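Local coordinates for protein TRAP dicarboxylate transporter, DctP subunit (Anaerococcus prevoti, PDB 4N91) that binds D-glucuronate, in its alpha and beta forms, as the extracellular solute-binding component of a TRAP transport system, at residues I32-H37 with A88-V93; F52-V56 with V261-F266. All coordinates share one frame; numbering follows the deposited sequence.

Overall arrangement
Contacts 1 and 2 show how a solute-binding domain builds its core in layers: a pair of parallel strands first, a pair of helices packed on it second. Their centres lie about 14 Å apart, and they meet through I91, whose CD1 sits 3.9 Å from F52 CZ and 4.0 Å from F266 CE1, and through I33, whose CG1 lies 4.2 Å from F262 CZ. Strand 31-36 runs on in the chain to helix 44-60, so both contacts draw on the same N-terminal unit. The C-terminal ends of the paired strands reach the sugar site, with the nearest atoms of the V93 side chain about 5 Å from bound glucuronate; contact 2 stands away from it.

Contact 1. Residues I32-H37 with A88-V93; sequences IIRVGH and AINICV
R34 and N90 open the pairing of 32-37 with 88-93, because the asparagine side chain appears to stand in for a backbone acceptor just before strand 91-95 begins. N90 OD1 accepts from R34 N at 2.8 Å in a nearly straight bond (165° at the hydrogen), the donor tilted 34° from the amide's carbonyl plane. R34 O is gripped twice, by N90 N at 3.0 Å and I91 N at 3.2 Å. Farther on, the bonding becomes that of regular parallel strands: G36 N donates to I91 O and V93 N to G36 O, while V35 CA adds a CH···O contact to I91 O at 3.2 Å. These strands, 31-36 and 91-95, are neighbours in the mixed five-stranded sheet of one lobe of the periplasmic-binding-protein fold, and H37, just past the first, and V93, inside the second, lie near the glucuronate site, beside Q39 and D242 respectively.

A water extends the polar cluster, bridging N90 OD1 to R34 NH1 and, weakly, A88 O. It meets the guanidinium at its edge, in plane, while I32 CG2 lies over one face of that group. Replacing N90 with an alanine would probably leave R34 N without its acceptor and this water without one of its holders.

Apolar contacts line the sheet face carrying V35 and I91, which lie side by side. With CG1 anti to the backbone N (chi1 -179°), V35 brings this methyl to I91 CG2 at 4.0 Å, and its CG2 meets I91 CD1. I33 crosses N90 at about a right angle, its CG2 3.8 Å from N90 CB.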
loop_
_atom_site.group_PDB
_atom_site.type_symbol
_atom_site.label_atom_id
_atom_site.label_comp_id
_atom_site.label_asym_id
_atom_site.label_seq_id
_atom_site.Cartn_x
_atom_site.Cartn_y
_atom_site.Cartn_z
ATOM N N ILE A 32 -1.809 -24.410 -12.019
ATOM C CA ILE A 32 -2.170 -23.004 -12.180
ATOM C C ILE A 32 -1.900 -22.231 -10.900
ATOM O O ILE A 32 -2.424 -22.571 -9.837
ATOM C CB ILE A 32 -3.664 -22.846 -12.498
ATOM C CG1 ILE A 32 -4.087 -23.796 -13.625
ATOM C CG2 ILE A 32 -3.991 -21.389 -12.828
ATOM C CD1 ILE A 32 -4.068 -23.190 -15.000
ATOM N N ILE A 33 -1.104 -21.170 -11.008
ATOM C CA ILE A 33 -0.862 -20.285 -9.885
ATOM C C ILE A 33 -1.588 -18.969 -10.145
ATOM O O ILE A 33 -1.273 -18.267 -11.092
ATOM C CB ILE A 33 0.612 -20.004 -9.706
ATOM C CG1 ILE A 33 1.382 -21.323 -9.522
ATOM C CG2 ILE A 33 0.848 -19.110 -8.526
ATOM C CD1 ILE A 33 0.895 -22.173 -8.336
ATOM N N ARG A 34 -2.581 -18.679 -9.319
ATOM C CA ARG A 34 -3.426 -17.494 -9.507
ATOM C C ARG A 34 -2.940 -16.342 -8.646
ATOM O O ARG A 34 -2.762 -16.479 -7.432
ATOM C CB ARG A 34 -4.885 -17.828 -9.226
ATOM C CG ARG A 34 -5.421 -18.847 -10.228
ATOM C CD ARG A 34 -6.887 -19.190 -10.027
ATOM N NE ARG A 34 -7.289 -20.202 -11.002
ATOM C CZ ARG A 34 -7.063 -21.504 -10.866
ATOM N NH1 ARG A 34 -6.455 -21.964 -9.782
ATOM N NH2 ARG A 34 -7.452 -22.352 -11.814
ATOM N N VAL A 35 -2.741 -15.198 -9.290
ATOM C CA VAL A 35 -2.122 -14.045 -8.668
ATOM C C VAL A 35 -3.029 -12.859 -8.950
ATOM O O VAL A 35 -3.397 -12.598 -10.109
ATOM C CB VAL A 35 -0.745 -13.748 -9.272
ATOM C CG1 VAL A 35 -0.119 -12.546 -8.568
ATOM C CG2 VAL A 35 0.167 -14.983 -9.201
ATOM N N GLY A 36 -3.448 -12.174 -7.901
ATOM C CA GLY A 36 -4.309 -11.031 -8.084
ATOM C C GLY A 36 -3.797 -9.713 -7.566
ATOM O O GLY A 36 -3.063 -9.639 -6.577
ATOM N N HIS A 37 -4.243 -8.642 -8.220
ATOM C CA HIS A 37 -4.028 -7.301 -7.724
ATOM C C HIS A 37 -5.108 -6.356 -8.253
ATOM O O HIS A 37 -5.914 -6.760 -9.091
ATOM C CB HIS A 37 -2.624 -6.808 -8.069
ATOM C CG HIS A 37 -2.412 -6.549 -9.526
ATOM N ND1 HIS A 37 -2.700 -5.336 -10.101
ATOM C CD2 HIS A 37 -1.974 -7.345 -10.528
ATOM C CE1 HIS A 37 -2.433 -5.378 -11.389
ATOM N NE2 HIS A 37 -1.960 -6.579 -11.666
ATOM N N ALA A 88 -7.855 -20.288 -2.468
ATOM C CA ALA A 88 -8.591 -20.168 -3.728
ATOM C C ALA A 88 -7.774 -19.393 -4.770
ATOM O O ALA A 88 -7.849 -19.655 -5.981
ATOM C CB ALA A 88 -9.932 -19.504 -3.485
ATOM N N ILE A 89 -6.980 -18.447 -4.301
ATOM C CA ILE A 89 -5.881 -17.960 -5.115
ATOM C C ILE A 89 -4.580 -18.103 -4.321
ATOM O O ILE A 89 -4.601 -18.247 -3.083
ATOM C CB ILE A 89 -6.108 -16.517 -5.579
ATOM C CG1 ILE A 89 -6.111 -15.566 -4.384
ATOM C CG2 ILE A 89 -7.435 -16.415 -6.343
ATOM C CD1 ILE A 89 -6.451 -14.117 -4.762
ATOM N N ASN A 90 -3.459 -18.062 -5.026
ATOM C CA ASN A 90 -2.177 -18.372 -4.399
ATOM C C ASN A 90 -1.468 -17.138 -3.820
ATOM O O ASN A 90 -0.851 -17.198 -2.761
ATOM C CB ASN A 90 -1.254 -19.051 -5.416
ATOM C CG ASN A 90 -1.878 -20.298 -6.031
ATOM O OD1 ASN A 90 -2.696 -20.218 -6.964
ATOM N ND2 ASN A 90 -1.517 -21.462 -5.488
ATOM N N ILE A 91 -1.562 -16.023 -4.540
ATOM C CA ILE A 91 -0.788 -14.817 -4.236
ATOM C C ILE A 91 -1.666 -13.616 -4.535
ATOM O O ILE A 91 -2.405 -13.615 -5.520
ATOM C CB ILE A 91 0.451 -14.707 -5.118
ATOM C CG1 ILE A 91 1.425 -15.867 -4.883
ATOM C CG2 ILE A 91 1.154 -13.347 -4.913
ATOM C CD1 ILE A 91 2.424 -16.054 -6.022
ATOM N N CYS A 92 -1.613 -12.611 -3.675
ATOM C CA CYS A 92 -2.196 -11.330 -4.061
ATOM C C CYS A 92 -1.421 -10.182 -3.481
ATOM O O CYS A 92 -0.526 -10.357 -2.666
ATOM C CB CYS A 92 -3.652 -11.249 -3.676
ATOM S SG CYS A 92 -4.027 -10.842 -1.955
ATOM N N VAL A 93 -1.776 -8.986 -3.927
ATOM C CA VAL A 93 -1.171 -7.782 -3.396
ATOM C C VAL A 93 -2.198 -7.078 -2.548
ATOM O O VAL A 93 -3.306 -6.824 -3.010
ATOM C CB VAL A 93 -0.693 -6.841 -4.536
ATOM C CG1 VAL A 93 -0.132 -5.550 -3.972
ATOM C CG2 VAL A 93 0.376 -7.507 -5.369
HETATM O O HOH W 1 -5.206 -21.156 -7.299
#

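Contact 2. Residues F52-V56 with V261-F266; sequences FEEYV and VFDEGF
F52 presents its ring edge to 261-266, with the carbonyl carbon of G265 in the ring plane and G265 O 3.5 Å from F52 CD1. The rings of F52 and F266 are nearly parallel but offset, with little of one ring above the other, and F262 O lies over one face of the F266 ring, displaced toward its rim. One face of the F262 ring receives V56 CG1 in a CH-pi contact, 4.2 Å from the centroid, whereas F262 CD1 lies 3.7 Å from F52 CZ. Y55 has V261 O and E264 OE1 at its edge, in plane.

The segments 52-56 and 261-266 run roughly antiparallel, at 148°, their axes approaching to 8.9 Å. G265 makes room for this approach: F52 and G265 have CA atoms only 5.0 Å apart, and a CB at the glycine would probably crowd F52 CD1 and V56 CG2. Helix 44-60 is thereby joined to the long helix 256-290.

The Y55 ring, carried across by CG anti to the backbone N (chi1 178°), takes OH to E264 OE1 at 2.5 Å. The hydroxyl donates from above the carboxylate plane, and ring and carboxylate stand 82° apart. K59 forms a long, weak ion pair with the same oxygen. An apolar aromatic cluster is thus flanked by one short bond, probably strengthened by the carboxylate's charge and likely to restrain the rotation of both phenol and carboxylate.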
loop_
_atom_site.group_PDB
_atom_site.type_symbol
_atom_site.label_atom_id
_atom_site.label_comp_id
_atom_site.label_asym_id
_atom_site.label_seq_id
_atom_site.Cartn_x
_atom_site.Cartn_y
_atom_site.Cartn_z
ATOM N N PHE A 52 7.703 -11.314 -12.714
ATOM C CA PHE A 52 7.603 -12.504 -11.868
ATOM C C PHE A 52 7.173 -13.732 -12.676
ATOM O O PHE A 52 7.818 -14.799 -12.611
ATOM C CB PHE A 52 6.607 -12.218 -10.738
ATOM C CG PHE A 52 6.180 -13.440 -9.955
ATOM C CD1 PHE A 52 7.028 -14.024 -9.036
ATOM C CD2 PHE A 52 4.917 -13.983 -10.132
ATOM C CE1 PHE A 52 6.634 -15.157 -8.304
ATOM C CE2 PHE A 52 4.516 -15.109 -9.398
ATOM C CZ PHE A 52 5.378 -15.693 -8.496
ATOM N N GLU A 53 6.089 -13.580 -13.441
ATOM C CA GLU A 53 5.560 -14.673 -14.238
ATOM C C GLU A 53 6.599 -15.161 -15.233
ATOM O O GLU A 53 6.830 -16.366 -15.384
ATOM C CB GLU A 53 4.312 -14.229 -14.979
ATOM C CG GLU A 53 3.816 -15.226 -16.002
ATOM C CD GLU A 53 2.518 -14.798 -16.630
ATOM O OE1 GLU A 53 1.963 -13.775 -16.184
ATOM O OE2 GLU A 53 2.050 -15.484 -17.565
ATOM N N GLU A 54 7.240 -14.226 -15.918
ATOM C CA GLU A 54 8.214 -14.604 -16.922
ATOM C C GLU A 54 9.428 -15.292 -16.276
ATOM O O GLU A 54 9.950 -16.295 -16.787
ATOM C CB GLU A 54 8.652 -13.375 -17.703
ATOM C CG GLU A 54 9.573 -13.728 -18.877
ATOM C CD GLU A 54 10.001 -12.514 -19.670
ATOM O OE1 GLU A 54 9.650 -11.387 -19.251
ATOM O OE2 GLU A 54 10.688 -12.685 -20.707
ATOM N N TYR A 55 9.886 -14.761 -15.151
ATOM C CA TYR A 55 11.022 -15.348 -14.467
ATOM C C TYR A 55 10.728 -16.793 -14.089
ATOM O O TYR A 55 11.524 -17.697 -14.370
ATOM C CB TYR A 55 11.409 -14.556 -13.220
ATOM C CG TYR A 55 12.563 -15.192 -12.495
ATOM C CD1 TYR A 55 13.874 -14.943 -12.894
ATOM C CD2 TYR A 55 12.357 -16.067 -11.441
ATOM C CE1 TYR A 55 14.935 -15.537 -12.248
ATOM C CE2 TYR A 55 13.417 -16.672 -10.791
ATOM C CZ TYR A 55 14.705 -16.402 -11.202
ATOM O OH TYR A 55 15.770 -17.010 -10.568
ATOM N N VAL A 56 9.593 -17.017 -13.438
ATOM C CA VAL A 56 9.295 -18.342 -12.917
ATOM C C VAL A 56 9.029 -19.320 -14.053
ATOM O O VAL A 56 9.527 -20.443 -14.038
ATOM C CB VAL A 56 8.102 -18.314 -11.939
ATOM C CG1 VAL A 56 7.691 -19.727 -11.569
ATOM C CG2 VAL A 56 8.457 -17.509 -10.706
ATOM N N VAL A 261 12.960 -21.015 -6.719
ATOM C CA VAL A 261 12.647 -20.245 -7.915
ATOM C C VAL A 261 11.562 -19.214 -7.614
ATOM O O VAL A 261 11.675 -18.053 -8.010
ATOM C CB VAL A 261 12.233 -21.141 -9.086
ATOM C CG1 VAL A 261 11.722 -20.300 -10.239
ATOM C CG2 VAL A 261 13.424 -22.037 -9.518
ATOM N N PHE A 262 10.507 -19.618 -6.916
ATOM C CA PHE A 262 9.491 -18.632 -6.541
ATOM C C PHE A 262 10.072 -17.512 -5.695
ATOM O O PHE A 262 9.715 -16.341 -5.896
ATOM C CB PHE A 262 8.304 -19.288 -5.828
ATOM C CG PHE A 262 7.295 -19.842 -6.765
ATOM C CD1 PHE A 262 6.240 -19.073 -7.191
ATOM C CD2 PHE A 262 7.411 -21.136 -7.243
ATOM C CE1 PHE A 262 5.311 -19.590 -8.055
ATOM C CE2 PHE A 262 6.483 -21.646 -8.113
ATOM C CZ PHE A 262 5.448 -20.875 -8.528
ATOM N N ASP A 263 10.962 -17.844 -4.766
ATOM C CA ASP A 263 11.563 -16.829 -3.905
ATOM C C ASP A 263 12.382 -15.827 -4.736
ATOM O O ASP A 263 12.312 -14.618 -4.520
ATOM C CB ASP A 263 12.434 -17.476 -2.817
ATOM C CG ASP A 263 11.610 -18.185 -1.734
ATOM O OD1 ASP A 263 10.369 -18.076 -1.736
ATOM O OD2 ASP A 263 12.213 -18.856 -0.869
ATOM N N GLU A 264 13.148 -16.339 -5.690
ATOM C CA GLU A 264 13.920 -15.491 -6.595
ATOM C C GLU A 264 12.962 -14.617 -7.391
ATOM O O GLU A 264 13.205 -13.418 -7.604
ATOM C CB GLU A 264 14.771 -16.348 -7.539
ATOM C CG GLU A 264 15.936 -17.067 -6.881
ATOM C CD GLU A 264 16.580 -18.139 -7.789
ATOM O OE1 GLU A 264 15.886 -18.691 -8.679
ATOM O OE2 GLU A 264 17.787 -18.433 -7.610
ATOM N N GLY A 265 11.846 -15.209 -7.809
ATOM C CA GLY A 265 10.827 -14.458 -8.515
ATOM C C GLY A 265 10.256 -13.313 -7.712
ATOM O O GLY A 265 9.980 -12.258 -8.265
ATOM N N PHE A 266 10.040 -13.524 -6.412
ATOM C CA PHE A 266 9.517 -12.463 -5.565
ATOM C C PHE A 266 10.513 -11.301 -5.486
ATOM O O PHE A 266 10.118 -10.140 -5.377
ATOM C CB PHE A 266 9.241 -12.995 -4.157
ATOM C CG PHE A 266 8.166 -14.048 -4.080
ATOM C CD1 PHE A 266 7.035 -13.993 -4.874
ATOM C CD2 PHE A 266 8.297 -15.104 -3.180
ATOM C CE1 PHE A 266 6.040 -14.968 -4.774
ATOM C CE2 PHE A 266 7.305 -16.071 -3.082
ATOM C CZ PHE A 266 6.204 -16.016 -3.889
#